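Putative HTH-type transcriptional regulator PH0061 (Pyrococcus horikoshii, PDB 2DBB) probably binds specific DNA sequences through a winged helix-turn-helix domain and so acts as a transcriptional regulator of the AsnC family. Local coordinates at residues 10-13 and 14-18; 42-45 and 46-50. All coordinates share one frame; numbering follows the deposited sequence.

Contact 1 lies in helix 9-18 and contact 2 in helix 37-49, two helices of the same DNA-binding domain, with centres about 12 Å apart. Each is a run of i to i+4 backbone bonds, yet contact 1 is the more buried and contact 2 the more exposed, with five of its eight touching residues on the surface. In 10-18 the apolar residues dominate: L14 packs in the domain core, while M12 and V15 meet the second subunit. In 42-50 only I44 and L47 are buried, and the outer side carries R42, D45 and the lysines. The two helices meet where D11 OD1 and R43 NH1 form a salt bridge of 3.1 Å, beside the packing of L14 on R43.

Contact 1: residues 10-13 and 14-18; sequences VDMQ and LVKIL
M12 reaches forward along the helix to V15 and K16, and its terminal methyl does the touching. CG of M12 stands anti to the backbone N (chi1 -169°), and the chain then bends at chi2 and chi3, which carries CE onward to the next turn. There M12 CE meets V15 CG1 at 3.5 Å, tighter than a usual carbon contact, the two side chains crossing at a slant. K16, one turn after M12, is bent at chi2 and chi4 and curls toward it, with K16 CG 3.2 Å from M12 O. K16 NZ and M12 CE are modelled implausibly close, at 2.9 Å, so the exact placing of these two ends is doubtful. K16 NZ also makes a weak hydrogen bond to Y67 OH of the second subunit. L65 of that subunit packs on M12 and V15, so this face of the helix belongs to the dimer contact. L14 and I17 pack instead on L29 and L33 of their own domain, and I17 CG1 rests 3.1 Å from Q13 O. Beneath the side chains run the i to i+4 backbone bonds of the helix, from L14 N to V10 O (3.0 Å) through to I17 N to Q13 O (2.8 Å). Helix 9-18 thus has two apolar faces, M12 and V15 against the second subunit, L14 and I17 against their own domain, as the first helix of a winged helix-turn-helix domain.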
loop_
_atom_site.group_PDB
_atom_site.type_symbol
_atom_site.label_atom_id
_atom_site.label_comp_id
_atom_site.label_asym_id
_atom_site.label_seq_id
_atom_site.Cartn_x
_atom_site.Cartn_y
_atom_site.Cartn_z
ATOM N N VAL B 10 -2.263 -13.776 -19.878
ATOM C CA VAL B 10 -2.279 -14.735 -18.781
ATOM C C VAL B 10 -1.445 -14.229 -17.606
ATOM O O VAL B 10 -1.778 -14.480 -16.449
ATOM C CB VAL B 10 -1.745 -16.106 -19.230
ATOM C CG1 VAL B 10 -1.623 -17.040 -18.032
ATOM C CG2 VAL B 10 -2.683 -16.702 -20.273
ATOM N N ASP B 11 -0.360 -13.519 -17.897
ATOM C CA ASP B 11 0.479 -12.985 -16.833
ATOM C C ASP B 11 -0.315 -11.976 -16.006
ATOM O O ASP B 11 -0.206 -11.943 -14.782
ATOM C CB ASP B 11 1.729 -12.307 -17.400
ATOM C CG ASP B 11 2.716 -13.297 -17.999
ATOM O OD1 ASP B 11 3.082 -14.275 -17.312
ATOM O OD2 ASP B 11 3.138 -13.091 -19.156
ATOM N N MET B 12 -1.121 -11.156 -16.674
ATOM C CA MET B 12 -1.913 -10.160 -15.964
ATOM C C MET B 12 -2.959 -10.830 -15.070
ATOM O O MET B 12 -3.172 -10.406 -13.941
ATOM C CB MET B 12 -2.596 -9.209 -16.950
ATOM C CG MET B 12 -3.241 -7.977 -16.297
ATOM S SD MET B 12 -2.084 -6.841 -15.441
ATOM C CE MET B 12 -2.446 -7.203 -13.753
ATOM N N GLN B 13 -3.604 -11.878 -15.569
ATOM C CA GLN B 13 -4.614 -12.582 -14.778
ATOM C C GLN B 13 -3.950 -13.142 -13.529
ATOM O O GLN B 13 -4.475 -13.040 -12.421
ATOM C CB GLN B 13 -5.224 -13.724 -15.591
ATOM C CG GLN B 13 -5.866 -13.273 -16.894
ATOM C CD GLN B 13 -6.366 -14.437 -17.735
ATOM O OE1 GLN B 13 -5.713 -15.473 -17.825
ATOM N NE2 GLN B 13 -7.519 -14.258 -18.370
ATOM N N LEU B 14 -2.775 -13.721 -13.733
ATOM C CA LEU B 14 -1.981 -14.310 -12.669
ATOM C C LEU B 14 -1.671 -13.248 -11.603
ATOM O O LEU B 14 -1.756 -13.506 -10.408
ATOM C CB LEU B 14 -0.701 -14.867 -13.292
ATOM C CG LEU B 14 0.072 -16.018 -12.661
ATOM C CD1 LEU B 14 -0.868 -17.093 -12.129
ATOM C CD2 LEU B 14 0.989 -16.597 -13.723
ATOM N N VAL B 15 -1.319 -12.050 -12.049
ATOM C CA VAL B 15 -1.021 -10.958 -11.136
ATOM C C VAL B 15 -2.282 -10.584 -10.360
ATOM O O VAL B 15 -2.250 -10.399 -9.139
ATOM C CB VAL B 15 -0.487 -9.736 -11.917
ATOM C CG1 VAL B 15 -0.596 -8.475 -11.071
ATOM C CG2 VAL B 15 0.968 -9.987 -12.317
ATOM N N LYS B 16 -3.392 -10.477 -11.079
ATOM C CA LYS B 16 -4.676 -10.139 -10.472
ATOM C C LYS B 16 -5.047 -11.163 -9.391
ATOM O O LYS B 16 -5.474 -10.798 -8.298
ATOM C CB LYS B 16 -5.765 -10.115 -11.555
ATOM C CG LYS B 16 -5.684 -8.948 -12.535
ATOM C CD LYS B 16 -6.200 -7.661 -11.897
ATOM C CE LYS B 16 -6.396 -6.540 -12.920
ATOM N NZ LYS B 16 -5.112 -6.010 -13.465
ATOM N N ILE B 17 -4.872 -12.445 -9.702
ATOM C CA ILE B 17 -5.198 -13.515 -8.765
ATOM C C ILE B 17 -4.294 -13.525 -7.532
ATOM O O ILE B 17 -4.782 -13.586 -6.403
ATOM C CB ILE B 17 -5.138 -14.888 -9.470
ATOM C CG1 ILE B 17 -6.177 -14.921 -10.600
ATOM C CG2 ILE B 17 -5.407 -16.015 -8.471
ATOM C CD1 ILE B 17 -6.142 -16.176 -11.447
ATOM N N LEU B 18 -2.986 -13.458 -7.751
ATOM C CA LEU B 18 -2.016 -13.460 -6.662
ATOM C C LEU B 18 -2.178 -12.282 -5.717
ATOM O O LEU B 18 -1.776 -12.352 -4.554
ATOM C CB LEU B 18 -0.594 -13.457 -7.225
ATOM C CG LEU B 18 -0.185 -14.756 -7.920
ATOM C CD1 LEU B 18 1.189 -14.604 -8.540
ATOM C CD2 LEU B 18 -0.207 -15.889 -6.906
#

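Contact 2: residues 42-45 and 46-50; sequences RRID and KLKKL
L47 lays its CG 3.1 Å from R43 O, one turn back on helix 37-49, the second helix of the predicted helix-turn-helix motif and, by analogy with the family, probably its recognition helix. The branch gets there because CG sits beside its own backbone N, anti to the carbonyl carbon (chi1 -65°). L47 N bonds to the same oxygen at 3.0 Å, with an N-H...O angle of 162°, so R43 O has both a donor and a carbon against it. K48 repeats the pattern on I44 O, its N donating at 3.0 Å while CG lies alongside at 3.2 Å. Farther out, L47 packs on D11 and I53, and I44 on L14, Y26 and L29. R43 NH1 forms a salt bridge with D8, just ahead of helix 9-18, D11 being its second carboxylate. Cutting L47 back to an alanine removes CG and both methyls, which would probably open a gap beside D11 and I53. On the outer face D45 and K48 carry opposite charges without direct contact: D45 OD2 stands 4.7 Å from K48 NZ.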
loop_
_atom_site.group_PDB
_atom_site.type_symbol
_atom_site.label_atom_id
_atom_site.label_comp_id
_atom_site.label_asym_id
_atom_site.label_seq_id
_atom_site.Cartn_x
_atom_site.Cartn_y
_atom_site.Cartn_z
ATOM N N ARG B 42 6.810 -21.553 -14.514
ATOM C CA ARG B 42 7.652 -20.748 -15.385
ATOM C C ARG B 42 7.168 -19.303 -15.477
ATOM O O ARG B 42 7.975 -18.374 -15.433
ATOM C CB ARG B 42 7.719 -21.364 -16.784
ATOM C CG ARG B 42 8.889 -22.330 -16.983
ATOM C CD ARG B 42 8.424 -23.704 -17.447
ATOM N NE ARG B 42 7.495 -23.614 -18.570
ATOM C CZ ARG B 42 6.852 -24.654 -19.098
ATOM N NH1 ARG B 42 7.038 -25.872 -18.610
ATOM N NH2 ARG B 42 6.008 -24.470 -20.107
ATOM N N ARG B 43 5.857 -19.110 -15.603
ATOM C CA ARG B 43 5.302 -17.763 -15.700
ATOM C C ARG B 43 5.601 -16.937 -14.451
ATOM O O ARG B 43 6.087 -15.814 -14.547
ATOM C CB ARG B 43 3.797 -17.829 -15.943
ATOM C CG ARG B 43 3.440 -18.247 -17.361
ATOM C CD ARG B 43 1.941 -18.397 -17.556
ATOM N NE ARG B 43 1.586 -18.481 -18.970
ATOM C CZ ARG B 43 1.704 -17.477 -19.836
ATOM N NH1 ARG B 43 2.167 -16.297 -19.437
ATOM N NH2 ARG B 43 1.360 -17.651 -21.105
ATOM N N ILE B 44 5.316 -17.495 -13.280
ATOM C CA ILE B 44 5.572 -16.790 -12.030
ATOM C C ILE B 44 7.054 -16.504 -11.873
ATOM O O ILE B 44 7.444 -15.439 -11.396
ATOM C CB ILE B 44 5.091 -17.603 -10.820
ATOM C CG1 ILE B 44 3.565 -17.591 -10.777
ATOM C CG2 ILE B 44 5.681 -17.038 -9.526
ATOM C CD1 ILE B 44 2.987 -18.339 -9.603
ATOM N N ASP B 45 7.882 -17.450 -12.289
ATOM C CA ASP B 45 9.321 -17.279 -12.177
ATOM C C ASP B 45 9.803 -16.122 -13.046
ATOM O O ASP B 45 10.646 -15.332 -12.628
ATOM C CB ASP B 45 10.032 -18.567 -12.578
ATOM C CG ASP B 45 11.306 -18.779 -11.802
ATOM O OD1 ASP B 45 12.392 -18.420 -12.307
ATOM O OD2 ASP B 45 11.210 -19.292 -10.668
ATOM N N LYS B 46 9.256 -16.016 -14.250
ATOM C CA LYS B 46 9.637 -14.939 -15.152
ATOM C C LYS B 46 9.174 -13.601 -14.575
ATOM O O LYS B 46 9.905 -12.613 -14.609
ATOM C CB LYS B 46 9.015 -15.158 -16.532
ATOM C CG LYS B 46 9.581 -14.260 -17.619
ATOM C CD LYS B 46 11.091 -14.461 -17.764
ATOM C CE LYS B 46 11.651 -13.653 -18.926
ATOM N NZ LYS B 46 13.123 -13.835 -19.081
ATOM N N LEU B 47 7.958 -13.576 -14.040
ATOM C CA LEU B 47 7.417 -12.355 -13.458
ATOM C C LEU B 47 8.316 -11.853 -12.332
ATOM O O LEU B 47 8.548 -10.652 -12.207
ATOM C CB LEU B 47 5.995 -12.594 -12.935
ATOM C CG LEU B 47 4.942 -12.937 -13.997
ATOM C CD1 LEU B 47 3.588 -13.129 -13.334
ATOM C CD2 LEU B 47 4.867 -11.827 -15.032
ATOM N N LYS B 48 8.829 -12.772 -11.522
ATOM C CA LYS B 48 9.701 -12.393 -10.418
ATOM C C LYS B 48 11.054 -11.931 -10.940
ATOM O O LYS B 48 11.618 -10.957 -10.445
ATOM C CB LYS B 48 9.894 -13.565 -9.450
ATOM C CG LYS B 48 8.609 -14.045 -8.783
ATOM C CD LYS B 48 8.889 -14.939 -7.578
ATOM C CE LYS B 48 9.746 -16.145 -7.946
ATOM N NZ LYS B 48 10.070 -16.992 -6.757
ATOM N N LYS B 49 11.565 -12.628 -11.950
ATOM C CA LYS B 49 12.858 -12.280 -12.528
ATOM C C LYS B 49 12.818 -10.878 -13.136
ATOM O O LYS B 49 13.770 -10.108 -13.012
ATOM C CB LYS B 49 13.248 -13.290 -13.609
ATOM C CG LYS B 49 14.676 -13.124 -14.113
ATOM C CD LYS B 49 14.956 -14.004 -15.330
ATOM C CE LYS B 49 16.434 -13.960 -15.724
ATOM N NZ LYS B 49 16.944 -12.571 -15.951
ATOM N N LEU B 50 11.701 -10.553 -13.783
ATOM C CA LEU B 50 11.518 -9.257 -14.425
ATOM C C LEU B 50 11.113 -8.145 -13.461
ATOM O O LEU B 50 10.898 -7.008 -13.875
ATOM C CB LEU B 50 10.464 -9.374 -15.525
ATOM C CG LEU B 50 10.827 -10.259 -16.718
ATOM C CD1 LEU B 50 9.628 -10.400 -17.648
ATOM C CD2 LEU B 50 12.004 -9.647 -17.451
#